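Local atomic coordinates of carboxylic ester hydrolase (Aspergillus niger, PDB entry 7K4O), a protein that probably hydrolyses the ester bonds of tannins, as a serine esterase of the tannase family with an alpha/beta-hydrolase core. Residues Asn130-Met135 with Gly353-Ala358; Glu191-Val196 with Val411-Gly416; Val227-Lys230 with Tyr234-Pro237; Thr248-Asp253 with Val259-Ala264. All blocks are in the same frame, centred on the assembly; numbering follows the deposited sequence.

Contact 1 (Asn130-Met135 with Gly353-Ala358)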
# COMPACT_ATOMS: atom_id res chain seq x y z
N ASN A 130 -7.34 2.47 -16.41
CA ASN A 130 -7.17 1.64 -15.21
C ASN A 130 -7.96 0.36 -15.29
O ASN A 130 -8.65 0.12 -16.23
CB ASN A 130 -7.45 2.45 -13.98
CG ASN A 130 -6.54 3.67 -13.86
OD1 ASN A 130 -5.39 3.64 -14.30
ND2 ASN A 130 -7.07 4.70 -13.25
N ALA A 131 -7.77 -0.48 -14.27
CA ALA A 131 -8.31 -1.84 -14.29
C ALA A 131 -9.84 -1.77 -14.20
O ALA A 131 -10.50 -2.65 -14.78
CB ALA A 131 -7.76 -2.67 -13.17
N ASP A 132 -10.36 -0.80 -13.46
CA ASP A 132 -11.84 -0.69 -13.30
C ASP A 132 -12.52 -0.39 -14.62
O ASP A 132 -13.54 -1.10 -14.90
CB ASP A 132 -12.21 0.25 -12.17
CG ASP A 132 -11.65 1.66 -12.24
OD1 ASP A 132 -10.81 1.94 -13.09
OD2 ASP A 132 -12.03 2.42 -11.31
N THR A 133 -11.91 0.40 -15.50
CA THR A 133 -12.52 0.70 -16.82
C THR A 133 -12.47 -0.51 -17.75
O THR A 133 -13.27 -0.56 -18.67
CB THR A 133 -11.90 1.95 -17.44
OG1 THR A 133 -10.60 1.64 -17.96
CG2 THR A 133 -11.81 3.05 -16.40
N ALA A 134 -11.64 -1.50 -17.48
CA ALA A 134 -11.46 -2.68 -18.33
C ALA A 134 -12.07 -3.95 -17.70
O ALA A 134 -11.94 -5.01 -18.32
CB ALA A 134 -9.97 -2.86 -18.61
N MET A 135 -12.66 -3.85 -16.53
CA MET A 135 -13.00 -5.06 -15.73
C MET A 135 -14.26 -5.75 -16.27
O MET A 135 -14.38 -6.96 -15.99
CB MET A 135 -13.17 -4.68 -14.26
CG MET A 135 -13.19 -5.82 -13.29
SD MET A 135 -11.68 -6.83 -13.25
CE MET A 135 -10.64 -5.68 -12.35
N GLY A 353 -15.30 1.70 -1.22
CA GLY A 353 -16.16 0.60 -0.78
C GLY A 353 -17.28 0.34 -1.77
O GLY A 353 -17.53 -0.82 -2.13
N GLY A 354 -17.94 1.40 -2.22
CA GLY A 354 -19.02 1.28 -3.21
C GLY A 354 -18.52 0.69 -4.50
O GLY A 354 -19.22 -0.15 -5.13
N GLU A 355 -17.33 1.10 -4.93
CA GLU A 355 -16.81 0.60 -6.21
C GLU A 355 -16.60 -0.92 -6.11
O GLU A 355 -16.83 -1.63 -7.13
CB GLU A 355 -15.51 1.29 -6.61
CG GLU A 355 -14.91 0.70 -7.89
CD GLU A 355 -13.98 1.59 -8.67
OE1 GLU A 355 -13.55 2.62 -8.12
OE2 GLU A 355 -13.72 1.27 -9.84
N TYR A 356 -16.04 -1.45 -5.03
CA TYR A 356 -15.84 -2.90 -4.88
C TYR A 356 -17.19 -3.63 -5.09
O TYR A 356 -17.28 -4.56 -5.91
CB TYR A 356 -15.21 -3.29 -3.56
CG TYR A 356 -15.24 -4.77 -3.31
CD1 TYR A 356 -14.62 -5.63 -4.18
CD2 TYR A 356 -15.91 -5.34 -2.25
CE1 TYR A 356 -14.69 -7.01 -4.02
CE2 TYR A 356 -15.90 -6.70 -2.02
CZ TYR A 356 -15.29 -7.56 -2.91
OH TYR A 356 -15.35 -8.91 -2.75
N ILE A 357 -18.21 -3.20 -4.37
CA ILE A 357 -19.54 -3.89 -4.48
C ILE A 357 -20.07 -3.77 -5.91
O ILE A 357 -20.49 -4.79 -6.50
CB ILE A 357 -20.53 -3.38 -3.42
CG1 ILE A 357 -20.00 -3.58 -2.01
CG2 ILE A 357 -21.91 -4.02 -3.64
CD1 ILE A 357 -19.49 -4.97 -1.67
N ALA A 358 -20.06 -2.57 -6.48
CA ALA A 358 -20.64 -2.36 -7.82
C ALA A 358 -19.84 -3.13 -8.89
O ALA A 358 -20.45 -3.70 -9.82
CB ALA A 358 -20.72 -0.89 -8.15
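Asp132 OD2 and Glu355 OE2 approach to 2.5 Å, a separation at which two carboxylates are unlikely both to be charged. One acid probably holds a proton, which would relieve the repulsion. The two carboxylates are nearly coplanar, 20° apart, although the side chains that bear them cross at about a right angle. Length matters here, because the CA atoms of Asp132 and Glu355 stay 8.8 Å apart. Glutamate spans most of the gap with an extended chain, its CG anti to the backbone N (chi1 176°), while the shorter aspartate, CG lodged between its own N and carbonyl carbon (chi1 56°), completes it. Glu355 OE2 also comes within 3.0 Å of Asp132 CB, a tight approach. The remaining glutamate oxygen, OE1, accepts a hydrogen bond from Gln351 NE2 one turn earlier, which helps to fix the rotation of the carboxylate. Tyr98 touches both acids. The pair thus joins helix 351-361, where Leu359 also meets Asp132, to the loop after strand 115-120, which is itself packed on helix 144-169 through Ala131 and Met135.

Contact 2 (Glu191-Val196 with Val411-Gly416)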
# COMPACT_ATOMS: atom_id res chain seq x y z
N GLU A 191 0.32 -5.35 -5.05
CA GLU A 191 0.97 -5.89 -6.25
C GLU A 191 2.32 -6.50 -5.89
O GLU A 191 2.64 -7.57 -6.41
CB GLU A 191 1.10 -4.85 -7.33
CG GLU A 191 -0.24 -4.43 -7.92
CD GLU A 191 -0.26 -3.09 -8.63
OE1 GLU A 191 0.81 -2.57 -8.97
OE2 GLU A 191 -1.38 -2.57 -8.89
N GLY A 192 3.08 -5.87 -4.98
CA GLY A 192 4.32 -6.50 -4.51
C GLY A 192 4.06 -7.86 -3.89
O GLY A 192 4.69 -8.85 -4.25
N TRP A 193 3.10 -7.94 -2.98
CA TRP A 193 2.77 -9.23 -2.31
C TRP A 193 2.25 -10.25 -3.33
O TRP A 193 2.49 -11.45 -3.14
CB TRP A 193 1.79 -9.05 -1.16
CG TRP A 193 2.43 -8.56 0.09
CD1 TRP A 193 2.16 -7.38 0.73
CD2 TRP A 193 3.51 -9.16 0.82
NE1 TRP A 193 2.93 -7.27 1.85
CE2 TRP A 193 3.78 -8.34 1.93
CE3 TRP A 193 4.22 -10.37 0.71
CZ2 TRP A 193 4.75 -8.66 2.87
CZ3 TRP A 193 5.18 -10.68 1.65
CH2 TRP A 193 5.46 -9.82 2.70
N SER A 194 1.58 -9.83 -4.40
CA SER A 194 1.00 -10.75 -5.39
C SER A 194 2.12 -11.60 -6.00
O SER A 194 1.89 -12.77 -6.37
CB SER A 194 0.20 -10.04 -6.45
OG SER A 194 1.00 -9.37 -7.41
N GLN A 195 3.31 -11.03 -6.16
CA GLN A 195 4.45 -11.75 -6.77
C GLN A 195 5.24 -12.54 -5.71
O GLN A 195 5.56 -13.70 -5.95
CB GLN A 195 5.42 -10.80 -7.47
CG GLN A 195 4.74 -9.92 -8.51
CD GLN A 195 4.03 -10.71 -9.59
OE1 GLN A 195 4.65 -11.41 -10.36
NE2 GLN A 195 2.70 -10.66 -9.58
N VAL A 196 5.48 -11.95 -4.54
CA VAL A 196 6.22 -12.63 -3.45
C VAL A 196 5.49 -13.91 -3.03
O VAL A 196 6.12 -14.89 -2.74
CB VAL A 196 6.44 -11.66 -2.29
CG1 VAL A 196 6.99 -12.37 -1.06
CG2 VAL A 196 7.35 -10.48 -2.69
N VAL A 411 12.04 -8.80 2.43
CA VAL A 411 10.94 -7.82 2.38
C VAL A 411 11.14 -6.75 3.44
O VAL A 411 11.38 -7.10 4.62
CB VAL A 411 9.56 -8.50 2.56
CG1 VAL A 411 8.44 -7.49 2.61
CG2 VAL A 411 9.32 -9.54 1.47
N ILE A 412 10.94 -5.51 3.05
CA ILE A 412 10.73 -4.34 3.95
C ILE A 412 9.28 -3.91 3.73
O ILE A 412 8.91 -3.55 2.61
CB ILE A 412 11.71 -3.18 3.67
CG1 ILE A 412 13.13 -3.57 4.01
CG2 ILE A 412 11.24 -1.93 4.39
CD1 ILE A 412 14.16 -2.58 3.55
N HIS A 413 8.48 -4.03 4.78
CA HIS A 413 7.05 -3.69 4.78
C HIS A 413 6.85 -2.54 5.77
O HIS A 413 7.28 -2.66 6.92
CB HIS A 413 6.31 -4.96 5.16
CG HIS A 413 4.82 -4.92 5.23
ND1 HIS A 413 4.11 -6.05 5.54
CD2 HIS A 413 3.93 -3.92 5.09
CE1 HIS A 413 2.81 -5.74 5.57
NE2 HIS A 413 2.66 -4.46 5.30
N PHE A 414 6.17 -1.50 5.35
CA PHE A 414 5.90 -0.36 6.26
C PHE A 414 4.45 0.08 6.14
O PHE A 414 3.78 -0.17 5.14
CB PHE A 414 6.86 0.81 6.00
CG PHE A 414 6.72 1.45 4.66
CD1 PHE A 414 7.35 0.90 3.55
CD2 PHE A 414 5.99 2.62 4.51
CE1 PHE A 414 7.16 1.46 2.30
CE2 PHE A 414 5.83 3.19 3.26
CZ PHE A 414 6.44 2.62 2.17
N HIS A 415 3.97 0.77 7.17
CA HIS A 415 2.57 1.22 7.24
C HIS A 415 2.44 2.44 8.16
O HIS A 415 2.94 2.36 9.29
CB HIS A 415 1.70 0.03 7.69
CG HIS A 415 0.27 0.16 7.31
ND1 HIS A 415 -0.44 -0.94 6.83
CD2 HIS A 415 -0.60 1.21 7.35
CE1 HIS A 415 -1.68 -0.55 6.58
NE2 HIS A 415 -1.82 0.76 6.87
N GLY A 416 1.77 3.48 7.72
CA GLY A 416 1.54 4.65 8.59
C GLY A 416 0.66 4.34 9.78
O GLY A 416 -0.37 3.68 9.63
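Helix 191-196 and strand 411-416 run roughly antiparallel, at 148° between their N-to-C directions, with their axes approaching to 11.4 Å. The backbones come nearest at Val196 and Val411, whose CA atoms are 8.9 Å apart, so large side chains must fill the layer between them. Trp193 does most of this. Its CG lies anti to the carbonyl carbon (chi1 -79°), and although its CB does not aim at the strand, the long indole reaches it. There the edge of the indole meets the face of the His413 imidazole in a T-shaped pair, with planes at 68° and centroids 5.3 Å apart. Trp193 NE1 lies over that face toward its rim, while His413 ND1 lies near the indole plane, 3.8 Å from Trp193 CZ2. Being buried, the imidazole needs polar partners: Tyr455 OH bonds to ND1 and Ser427 OG to NE2, which hold the ring in its orientation. Beta-branched Val411, well suited to a strand, sets CG1 against Trp193 CH2 at 3.8 Å, and its CG2 meets Val196 CG1 more loosely. Trp193 and Val196 also touch Ile208 and Ala206 of the adjacent strand 205-209. Such a helix, following a probable nucleophile elbow at Ser186 and lying against the parallel central strands, is characteristic of the alpha/beta-hydrolase fold.

Contact 3 (Val227-Lys230 with Tyr234-Pro237)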
# COMPACT_ATOMS: atom_id res chain seq x y z
N VAL A 227 -22.16 2.56 7.43
CA VAL A 227 -23.21 1.69 8.00
C VAL A 227 -23.36 1.98 9.50
O VAL A 227 -24.50 1.90 10.02
CB VAL A 227 -22.95 0.22 7.65
CG1 VAL A 227 -23.90 -0.69 8.39
CG2 VAL A 227 -23.04 0.02 6.13
N VAL A 228 -22.29 2.36 10.17
CA VAL A 228 -22.38 2.79 11.60
C VAL A 228 -23.29 4.02 11.66
O VAL A 228 -24.16 4.08 12.56
CB VAL A 228 -21.01 3.11 12.22
CG1 VAL A 228 -21.18 3.81 13.57
CG2 VAL A 228 -20.17 1.85 12.39
N GLU A 229 -23.05 4.99 10.81
CA GLU A 229 -23.83 6.25 10.80
C GLU A 229 -25.31 5.90 10.54
O GLU A 229 -26.20 6.47 11.22
CB GLU A 229 -23.31 7.21 9.75
CG GLU A 229 -21.94 7.76 10.09
CD GLU A 229 -21.24 8.52 8.98
OE1 GLU A 229 -21.72 8.55 7.83
OE2 GLU A 229 -20.22 9.13 9.31
N LYS A 230 -25.58 5.04 9.58
CA LYS A 230 -26.98 4.63 9.26
C LYS A 230 -27.58 3.91 10.45
O LYS A 230 -28.74 4.20 10.82
CB LYS A 230 -27.04 3.63 8.11
CG LYS A 230 -27.02 4.20 6.70
CD LYS A 230 -26.90 3.06 5.69
CE LYS A 230 -27.91 1.94 5.88
NZ LYS A 230 -29.23 2.37 5.39
N TYR A 234 -26.99 8.81 12.97
CA TYR A 234 -26.32 10.11 13.24
C TYR A 234 -25.19 10.31 12.23
O TYR A 234 -24.35 9.43 12.09
CB TYR A 234 -25.78 10.14 14.66
CG TYR A 234 -25.12 11.46 14.96
CD1 TYR A 234 -25.87 12.62 15.09
CD2 TYR A 234 -23.75 11.57 15.08
CE1 TYR A 234 -25.27 13.85 15.35
CE2 TYR A 234 -23.13 12.77 15.36
CZ TYR A 234 -23.89 13.92 15.48
OH TYR A 234 -23.26 15.08 15.76
N TYR A 235 -25.18 11.46 11.58
CA TYR A 235 -24.22 11.84 10.53
C TYR A 235 -23.35 12.96 11.07
O TYR A 235 -23.69 14.12 10.94
CB TYR A 235 -25.00 12.16 9.27
CG TYR A 235 -25.81 10.97 8.81
CD1 TYR A 235 -25.22 9.93 8.07
CD2 TYR A 235 -27.12 10.80 9.22
CE1 TYR A 235 -25.96 8.82 7.67
CE2 TYR A 235 -27.86 9.69 8.85
CZ TYR A 235 -27.27 8.69 8.09
OH TYR A 235 -28.00 7.58 7.77
N PRO A 236 -22.18 12.66 11.67
CA PRO A 236 -21.36 13.70 12.27
C PRO A 236 -20.86 14.69 11.24
O PRO A 236 -20.43 14.30 10.15
CB PRO A 236 -20.18 12.97 12.90
CG PRO A 236 -20.65 11.53 12.98
CD PRO A 236 -21.57 11.32 11.80
N PRO A 237 -20.93 16.01 11.52
CA PRO A 237 -20.24 16.99 10.68
C PRO A 237 -18.76 16.60 10.67
O PRO A 237 -18.22 16.19 11.70
CB PRO A 237 -20.44 18.34 11.39
CG PRO A 237 -21.64 18.11 12.28
CD PRO A 237 -21.61 16.64 12.67
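The Tyr235 ring leans over the last part of helix 224-232, with the carbonyl oxygen of Glu229 beneath one of its faces. With chi1 at -59°, Tyr235 swings CG to the side of its own N, which brings the ring back over the helix. Tyr235 CD1 then rests 3.7 Å from Glu229 CB, while farther out the hydroxyl OH lies 3.5 Å from Lys230 CA, the long tyrosine spanning both residues. The Glu229 chain, extended beyond CG, slants across Tyr235 and Pro236. Its carboxylate plane is turned 70° from the Tyr235 ring, and OE2 lies 3.6 Å from Pro236 CD, so a polar tip touches the ring of a proline that has no N-H to offer. Between the backbones, Tyr234 N donates to Glu229 O at 3.0 Å, in the carbonyl plane. Tyr234 O is buried with no hydrogen-bond partner, eased at most by a CA-H contact from Glu229 CA at 3.5 Å. The Tyr234 side chain leads away to Glu240, which bonds its hydroxyl. A 6-to-1 hydrogen bond, from residue i+5 back to i, is a familiar way to end a helix, and here it begins the short connection to helix 238-252, whose N-cap is Pro237.

Contact 4 (Thr248-Asp253 with Val259-Ala264). With CA (calcium ion), chain K.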
# COMPACT_ATOMS: atom_id res chain seq x y z
N THR A 248 -7.42 13.39 20.42
CA THR A 248 -6.74 12.08 20.61
C THR A 248 -5.23 12.30 20.45
O THR A 248 -4.47 11.76 21.26
CB THR A 248 -7.34 11.03 19.66
OG1 THR A 248 -8.76 10.95 19.89
CG2 THR A 248 -6.70 9.68 19.83
N ILE A 249 -4.82 13.08 19.46
CA ILE A 249 -3.37 13.37 19.25
C ILE A 249 -2.84 14.06 20.53
O ILE A 249 -1.79 13.64 21.07
CB ILE A 249 -3.12 14.20 18.00
CG1 ILE A 249 -3.41 13.38 16.72
CG2 ILE A 249 -1.71 14.73 18.01
CD1 ILE A 249 -3.49 14.21 15.48
N ALA A 250 -3.58 15.05 21.04
CA ALA A 250 -3.14 15.81 22.24
C ALA A 250 -2.99 14.87 23.43
O ALA A 250 -1.98 14.96 24.16
CB ALA A 250 -4.11 16.95 22.53
N ALA A 251 -3.91 13.93 23.60
CA ALA A 251 -3.93 13.05 24.79
C ALA A 251 -2.87 11.95 24.66
O ALA A 251 -2.46 11.44 25.69
CB ALA A 251 -5.31 12.47 25.00
N CYS A 252 -2.46 11.55 23.45
CA CYS A 252 -1.65 10.31 23.28
C CYS A 252 -0.24 10.65 22.82
O CYS A 252 0.61 9.75 22.89
CB CYS A 252 -2.35 9.38 22.28
SG CYS A 252 -3.93 8.74 22.91
N ASP A 253 0.03 11.91 22.45
CA ASP A 253 1.38 12.37 22.02
C ASP A 253 2.47 11.87 22.97
O ASP A 253 3.47 11.26 22.48
CB ASP A 253 1.40 13.87 21.88
CG ASP A 253 2.75 14.44 21.51
OD1 ASP A 253 3.62 13.67 20.98
OD2 ASP A 253 2.93 15.66 21.71
N VAL A 259 7.35 14.51 23.47
CA VAL A 259 6.31 15.52 23.18
C VAL A 259 6.69 16.22 21.89
O VAL A 259 7.60 17.07 21.90
CB VAL A 259 6.10 16.49 24.37
CG1 VAL A 259 5.18 17.63 23.99
CG2 VAL A 259 5.58 15.75 25.58
N ASP A 260 6.03 15.85 20.80
CA ASP A 260 6.39 16.32 19.44
C ASP A 260 5.14 16.42 18.57
O ASP A 260 5.29 16.70 17.38
CB ASP A 260 7.44 15.38 18.83
CG ASP A 260 7.00 13.91 18.75
OD1 ASP A 260 5.90 13.58 19.26
OD2 ASP A 260 7.80 13.08 18.21
N TRP A 261 3.95 16.34 19.13
CA TRP A 261 2.69 16.29 18.35
C TRP A 261 2.80 15.15 17.28
O TRP A 261 2.46 15.36 16.13
CB TRP A 261 2.40 17.65 17.74
CG TRP A 261 0.95 17.80 17.39
CD1 TRP A 261 0.39 17.74 16.15
CD2 TRP A 261 -0.14 17.97 18.32
NE1 TRP A 261 -0.97 17.88 16.24
CE2 TRP A 261 -1.32 18.03 17.55
CE3 TRP A 261 -0.21 18.14 19.71
CZ2 TRP A 261 -2.58 18.23 18.14
CZ3 TRP A 261 -1.45 18.34 20.28
CH2 TRP A 261 -2.61 18.38 19.50
N VAL A 262 3.28 14.02 17.73
CA VAL A 262 3.31 12.77 16.93
C VAL A 262 2.92 11.66 17.87
O VAL A 262 3.55 11.47 18.88
CB VAL A 262 4.68 12.50 16.29
CG1 VAL A 262 4.59 11.25 15.39
CG2 VAL A 262 5.15 13.70 15.49
N VAL A 263 1.92 10.88 17.47
CA VAL A 263 1.59 9.65 18.23
C VAL A 263 2.30 8.44 17.60
O VAL A 263 1.80 7.90 16.59
CB VAL A 263 0.07 9.48 18.26
CG1 VAL A 263 -0.33 8.20 18.97
CG2 VAL A 263 -0.56 10.72 18.91
N ALA A 264 3.40 8.03 18.21
CA ALA A 264 4.18 6.86 17.78
C ALA A 264 3.61 5.61 18.43
O ALA A 264 4.05 4.53 18.07
CB ALA A 264 5.63 7.02 18.15
CA CA K . 5.05 11.74 20.72
O HOH W 1 6.89 10.77 19.18
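Asp253 OD1 binds the calcium ion at 2.4 Å while also accepting hydrogen bonds from Asp260 N, through its syn lone pair, and Val262 N, from above the carboxylate plane. The other oxygen, OD2, takes Trp261 N at 2.9 Å, from a direction tilted well out of the plane, so backbone N-H groups hold the carboxylate as the metal does. Asp260 OD1 is a further ligand at 2.5 Å. The two carboxylates are nearly coplanar, 6° apart, and the calcium ion that both OD1 atoms share would probably offset their charge. Asp253 O, Val262 O and a water held by Asp260 OD2 also bind. The Asp256 carboxylate and the backbone O of Lys258 complete the site, making residues 253-262 a continuous calcium-binding loop, rich in the hard oxygen donors that calcium prefers. Outside the metal shell, Trp261 folds its indole back against helix 238-252. Ile249 CG2 sits over the six-membered ring in a CH-pi contact, 3.6 Å from the centroid, and Ala250, small enough to let the ring lie close, puts CB 3.7 Å from Trp261 CH2. Val263 CG2 packs 4.0 Å from Cys252 CB and close to the backbone of Asp253, while the Cys252 sulfur is joined to Cys269 of the following helix.

How the contacts relate
From the N terminus, the loop after strand 115-120 opens contact 1 at residues 130-135, and helix 187-196 then opens contact 2. Contact 3 closes a short loop across the end of helix 224-232, with three residues between its segments; contact 4 follows in series, closing the metal loop at the end of helix 238-252. Both local closures are nested inside the long loops of contacts 1 and 2. Contact 1 closes on helix 351-361, and contact 2 only later, on strand 410-416, so these two cross. Contact 2 ties a helix to the central sheet, whereas contact 1 joins peripheral elements, its centre about 22 Å from that of contact 2. Contacts 3 and 4 shape opposite ends of helix 238-252, their centres about 26 Å apart.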